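Local coordinates for protein probable tagatose 6-phosphate kinase (PDB 3TXV) that probably phosphorylates tagatose 6-phosphate in carbohydrate metabolism, and is related to the GatZ/KbaZ subunits of tagatose-bisphosphate aldolase, at residues 146-160 and 206-219. Numbering follows the deposited sequence.
Sequences ATTAARAARLAAVAE and VHRAAFEEAGAAGA
The Phe211 ring lies against Ala153 and Ala156, and the His207 ring lies against Ala149 and Ala152. Helices 146-160 and 206-214 cross at -49°, with their axes 8.3 Å apart at the closest point. The alanines make this spacing possible. Ala149 CB sits over the centre of the His207 ring in a CH-pi contact, 3.8 Å from the ring centroid. It also meets Ala210 CB at 3.8 Å. Ala153 CA packs over one face of Phe211, nearer its rim, 4.0 Å from the centroid. The end of the Phe211 side chain comes nearer to 146-160 than its CB direction suggests. Replacing Phe211 with an alanine would probably leave Ala153 and Ala156 without their aromatic cover and open a gap between the helices.

The solvent side is thinner and made largely of small methyls. Ala146 CA is 4.2 Å from Val206 CG2, and exposed Ala214 CB touches Ala153 CB. There a Schellman motif at Gly215 turns the chain, and Ala216 comes back against Ala157. The far end is closed again, where buried Ala219 packs on the bent side chain of Glu160. Glu160 OE1 forms a salt bridge with Arg222, and OE2 a hydrogen bond with Tyr173 OH.

Helices 145-161 and 197-214 belong to the outer layer of a TIM-type barrel and follow strands 127-130 and 172-176, respectively. Ala156 rests on Leu130 of the first strand. His207 touches Ile175 of the second, while its ND1 hydrogen-bonds to Thr203 O. Phe220 meets Phe211 edge-to-face just before strand 223-227.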
loop_
_atom_site.group_PDB
_atom_site.type_symbol
_atom_site.label_atom_id
_atom_site.label_comp_id
_atom_site.label_asym_id
_atom_site.label_seq_id
_atom_site.Cartn_x
_atom_site.Cartn_y
_atom_site.Cartn_z
ATOM N N ALA A 146 -1.275 0.998 -27.752
ATOM C CA ALA A 146 -1.390 -0.357 -28.237
ATOM C C ALA A 146 -0.352 -1.272 -27.664
ATOM O O ALA A 146 -0.630 -2.395 -27.355
ATOM C CB ALA A 146 -1.298 -0.376 -29.698
ATOM N N THR A 147 0.867 -0.805 -27.549
ATOM C CA THR A 147 1.908 -1.631 -26.987
ATOM C C THR A 147 1.666 -1.951 -25.527
ATOM O O THR A 147 1.699 -3.071 -25.122
ATOM C CB THR A 147 3.199 -0.893 -27.124
ATOM O OG1 THR A 147 3.463 -0.695 -28.504
ATOM C CG2 THR A 147 4.286 -1.659 -26.552
ATOM N N THR A 148 1.358 -0.931 -24.763
ATOM C CA THR A 148 0.902 -1.040 -23.411
ATOM C C THR A 148 -0.135 -2.157 -23.339
ATOM O O THR A 148 -0.026 -3.037 -22.501
ATOM C CB THR A 148 0.287 0.301 -22.935
ATOM O OG1 THR A 148 0.386 0.411 -21.506
ATOM N N ALA A 149 -1.125 -2.148 -24.230
ATOM C CA ALA A 149 -2.256 -3.047 -24.065
ATOM C C ALA A 149 -1.936 -4.470 -24.536
ATOM O O ALA A 149 -2.307 -5.452 -23.891
ATOM C CB ALA A 149 -3.492 -2.487 -24.732
ATOM N N ALA A 150 -1.242 -4.587 -25.656
ATOM C CA ALA A 150 -0.831 -5.888 -26.130
ATOM C C ALA A 150 0.030 -6.649 -25.091
ATOM O O ALA A 150 -0.008 -7.881 -25.021
ATOM C CB ALA A 150 -0.094 -5.760 -27.444
ATOM N N ARG A 151 0.797 -5.909 -24.291
ATOM C CA ARG A 151 1.593 -6.506 -23.240
ATOM C C ARG A 151 0.718 -6.836 -22.036
ATOM O O ARG A 151 0.939 -7.843 -21.353
ATOM C CB ARG A 151 2.717 -5.568 -22.817
ATOM C CG ARG A 151 3.612 -5.126 -23.930
ATOM C CD ARG A 151 4.899 -4.538 -23.417
ATOM N NE ARG A 151 5.727 -4.209 -24.570
ATOM C CZ ARG A 151 6.949 -3.683 -24.538
ATOM N NH1 ARG A 151 7.529 -3.410 -23.383
ATOM N NH2 ARG A 151 7.593 -3.447 -25.686
ATOM N N ALA A 152 -0.281 -6.008 -21.773
ATOM C CA ALA A 152 -1.174 -6.269 -20.649
ATOM C C ALA A 152 -1.868 -7.579 -20.924
ATOM O O ALA A 152 -1.939 -8.442 -20.059
ATOM C CB ALA A 152 -2.196 -5.133 -20.480
ATOM N N ALA A 153 -2.336 -7.714 -22.163
ATOM C CA ALA A 153 -3.006 -8.922 -22.643
ATOM C C ALA A 153 -2.145 -10.186 -22.604
ATOM O O ALA A 153 -2.653 -11.261 -22.274
ATOM C CB ALA A 153 -3.534 -8.719 -24.039
ATOM N N ARG A 154 -0.864 -10.078 -22.931
ATOM C CA ARG A 154 -0.061 -11.251 -22.832
ATOM C C ARG A 154 -0.095 -11.731 -21.400
ATOM O O ARG A 154 -0.267 -12.922 -21.158
ATOM C CB ARG A 154 1.382 -11.112 -23.342
ATOM C CG ARG A 154 1.999 -12.512 -23.406
ATOM C CD ARG A 154 3.373 -12.611 -23.946
ATOM N NE ARG A 154 3.390 -13.009 -25.363
ATOM C CZ ARG A 154 4.494 -13.323 -26.046
ATOM N NH1 ARG A 154 5.693 -13.327 -25.449
ATOM N NH2 ARG A 154 4.396 -13.648 -27.321
ATOM N N LEU A 155 0.061 -10.819 -20.444
ATOM C CA LEU A 155 0.145 -11.246 -19.044
ATOM C C LEU A 155 -1.187 -11.827 -18.549
ATOM O O LEU A 155 -1.210 -12.790 -17.778
ATOM C CB LEU A 155 0.628 -10.120 -18.164
ATOM C CG LEU A 155 2.110 -9.838 -18.318
ATOM C CD1 LEU A 155 2.509 -8.550 -17.620
ATOM C CD2 LEU A 155 2.942 -11.004 -17.804
ATOM N N ALA A 156 -2.288 -11.257 -19.024
ATOM C CA ALA A 156 -3.590 -11.806 -18.775
ATOM C C ALA A 156 -3.655 -13.294 -19.186
ATOM O O ALA A 156 -4.137 -14.148 -18.432
ATOM C CB ALA A 156 -4.594 -11.009 -19.518
ATOM N N ALA A 157 -3.139 -13.599 -20.372
ATOM C CA ALA A 157 -3.271 -14.916 -20.970
ATOM C C ALA A 157 -2.276 -15.893 -20.420
ATOM O O ALA A 157 -2.396 -17.085 -20.662
ATOM C CB ALA A 157 -3.104 -14.829 -22.453
ATOM N N VAL A 158 -1.274 -15.408 -19.701
ATOM C CA VAL A 158 -0.317 -16.302 -19.074
ATOM C C VAL A 158 -0.911 -16.579 -17.728
ATOM O O VAL A 158 -0.746 -17.670 -17.173
ATOM C CB VAL A 158 1.070 -15.677 -18.968
ATOM C CG1 VAL A 158 2.007 -16.557 -18.159
ATOM C CG2 VAL A 158 1.648 -15.453 -20.369
ATOM N N ALA A 159 -1.653 -15.589 -17.229
ATOM C CA ALA A 159 -2.298 -15.680 -15.924
ATOM C C ALA A 159 -3.280 -16.814 -15.971
ATOM O O ALA A 159 -3.155 -17.763 -15.199
ATOM C CB ALA A 159 -2.992 -14.389 -15.562
ATOM N N GLU A 160 -4.221 -16.713 -16.909
ATOM C CA GLU A 160 -5.256 -17.732 -17.128
ATOM C C GLU A 160 -4.680 -19.129 -17.306
ATOM O O GLU A 160 -5.193 -20.078 -16.730
ATOM C CB GLU A 160 -6.125 -17.407 -18.348
ATOM C CG GLU A 160 -7.027 -16.213 -18.188
ATOM C CD GLU A 160 -8.013 -16.353 -17.048
ATOM O OE1 GLU A 160 -8.839 -17.290 -17.117
ATOM O OE2 GLU A 160 -7.982 -15.519 -16.104
ATOM N N VAL A 206 -8.915 0.145 -25.977
ATOM C CA VAL A 206 -7.721 -0.455 -26.529
ATOM C C VAL A 206 -7.323 -1.755 -25.828
ATOM O O VAL A 206 -6.798 -2.665 -26.472
ATOM C CB VAL A 206 -6.539 0.551 -26.653
ATOM C CG1 VAL A 206 -5.798 0.702 -25.336
ATOM C CG2 VAL A 206 -5.566 0.094 -27.719
ATOM N N HIS A 207 -7.575 -1.871 -24.530
ATOM C CA HIS A 207 -7.209 -3.122 -23.847
ATOM C C HIS A 207 -8.128 -4.249 -24.304
ATOM O O HIS A 207 -7.693 -5.383 -24.538
ATOM C CB HIS A 207 -7.263 -2.981 -22.326
ATOM C CG HIS A 207 -5.983 -2.530 -21.702
ATOM N ND1 HIS A 207 -5.533 -1.230 -21.778
ATOM C CD2 HIS A 207 -5.074 -3.199 -20.959
ATOM C CE1 HIS A 207 -4.397 -1.122 -21.112
ATOM N NE2 HIS A 207 -4.098 -2.301 -20.602
ATOM N N ARG A 208 -9.409 -3.907 -24.417
ATOM C CA ARG A 208 -10.444 -4.810 -24.889
ATOM C C ARG A 208 -10.023 -5.459 -26.210
ATOM O O ARG A 208 -9.914 -6.692 -26.291
ATOM C CB ARG A 208 -11.763 -4.045 -25.021
ATOM C CG ARG A 208 -12.776 -4.638 -25.937
ATOM C CD ARG A 208 -14.172 -4.264 -25.516
ATOM N NE ARG A 208 -15.111 -4.995 -26.359
ATOM C CZ ARG A 208 -15.836 -6.046 -25.965
ATOM N NH1 ARG A 208 -15.770 -6.479 -24.705
ATOM N NH2 ARG A 208 -16.647 -6.654 -26.835
ATOM N N ALA A 209 -9.761 -4.609 -27.207
ATOM C CA ALA A 209 -9.349 -5.032 -28.548
ATOM C C ALA A 209 -8.161 -5.971 -28.465
ATOM O O ALA A 209 -8.196 -7.087 -29.005
ATOM C CB ALA A 209 -9.022 -3.819 -29.437
ATOM N N ALA A 210 -7.134 -5.513 -27.752
ATOM C CA ALA A 210 -5.892 -6.252 -27.558
ATOM C C ALA A 210 -6.082 -7.562 -26.800
ATOM O O ALA A 210 -5.283 -8.474 -26.955
ATOM C CB ALA A 210 -4.871 -5.366 -26.857
ATOM N N PHE A 211 -7.133 -7.660 -25.987
ATOM C CA PHE A 211 -7.430 -8.917 -25.267
ATOM C C PHE A 211 -8.058 -10.014 -26.101
ATOM O O PHE A 211 -7.833 -11.202 -25.851
ATOM C CB PHE A 211 -8.303 -8.662 -24.061
ATOM C CG PHE A 211 -7.535 -8.370 -22.841
ATOM C CD1 PHE A 211 -6.752 -7.220 -22.759
ATOM C CD2 PHE A 211 -7.576 -9.237 -21.768
ATOM C CE1 PHE A 211 -6.033 -6.929 -21.618
ATOM C CE2 PHE A 211 -6.862 -8.950 -20.594
ATOM C CZ PHE A 211 -6.078 -7.792 -20.532
ATOM N N GLU A 212 -8.898 -9.611 -27.025
ATOM C CA GLU A 212 -9.427 -10.454 -28.040
ATOM C C GLU A 212 -8.374 -10.864 -29.067
ATOM O O GLU A 212 -8.301 -11.984 -29.457
ATOM C CB GLU A 212 -10.618 -9.771 -28.655
ATOM C CG GLU A 212 -11.533 -9.176 -27.624
ATOM C CD GLU A 212 -12.536 -8.200 -28.193
ATOM O OE1 GLU A 212 -12.178 -7.489 -29.129
ATOM O OE2 GLU A 212 -13.679 -8.123 -27.712
ATOM N N GLU A 213 -7.499 -9.965 -29.446
ATOM C CA GLU A 213 -6.498 -10.222 -30.464
ATOM C C GLU A 213 -5.688 -11.310 -29.892
ATOM O O GLU A 213 -5.169 -12.149 -30.580
ATOM C CB GLU A 213 -5.642 -9.007 -30.755
ATOM N N ALA A 214 -5.518 -11.183 -28.606
ATOM C CA ALA A 214 -4.877 -12.103 -27.699
ATOM C C ALA A 214 -5.550 -13.460 -27.585
ATOM O O ALA A 214 -4.868 -14.443 -27.417
ATOM C CB ALA A 214 -4.685 -11.484 -26.378
ATOM N N GLY A 215 -6.877 -13.525 -27.639
ATOM C CA GLY A 215 -7.722 -14.587 -27.117
ATOM C C GLY A 215 -7.716 -14.859 -25.639
ATOM O O GLY A 215 -7.709 -15.952 -25.147
ATOM N N ALA A 216 -7.645 -13.740 -24.961
ATOM C CA ALA A 216 -7.760 -13.535 -23.539
ATOM C C ALA A 216 -9.128 -13.038 -23.106
ATOM O O ALA A 216 -9.296 -12.621 -21.996
ATOM C CB ALA A 216 -6.685 -12.668 -23.015
ATOM N N ALA A 217 -10.114 -13.079 -23.965
ATOM C CA ALA A 217 -11.344 -12.331 -23.841
ATOM C C ALA A 217 -12.021 -12.738 -22.577
ATOM O O ALA A 217 -12.731 -11.950 -22.002
ATOM C CB ALA A 217 -12.227 -12.606 -24.972
ATOM N N GLY A 218 -11.933 -14.003 -22.233
ATOM C CA GLY A 218 -12.446 -14.482 -20.980
ATOM C C GLY A 218 -11.840 -13.796 -19.781
ATOM O O GLY A 218 -12.572 -13.516 -18.883
ATOM N N ALA A 219 -10.551 -13.499 -19.740
ATOM C CA ALA A 219 -10.017 -12.731 -18.633
ATOM C C ALA A 219 -10.554 -11.305 -18.655
ATOM O O ALA A 219 -10.881 -10.756 -17.603
ATOM C CB ALA A 219 -8.500 -12.751 -18.635
#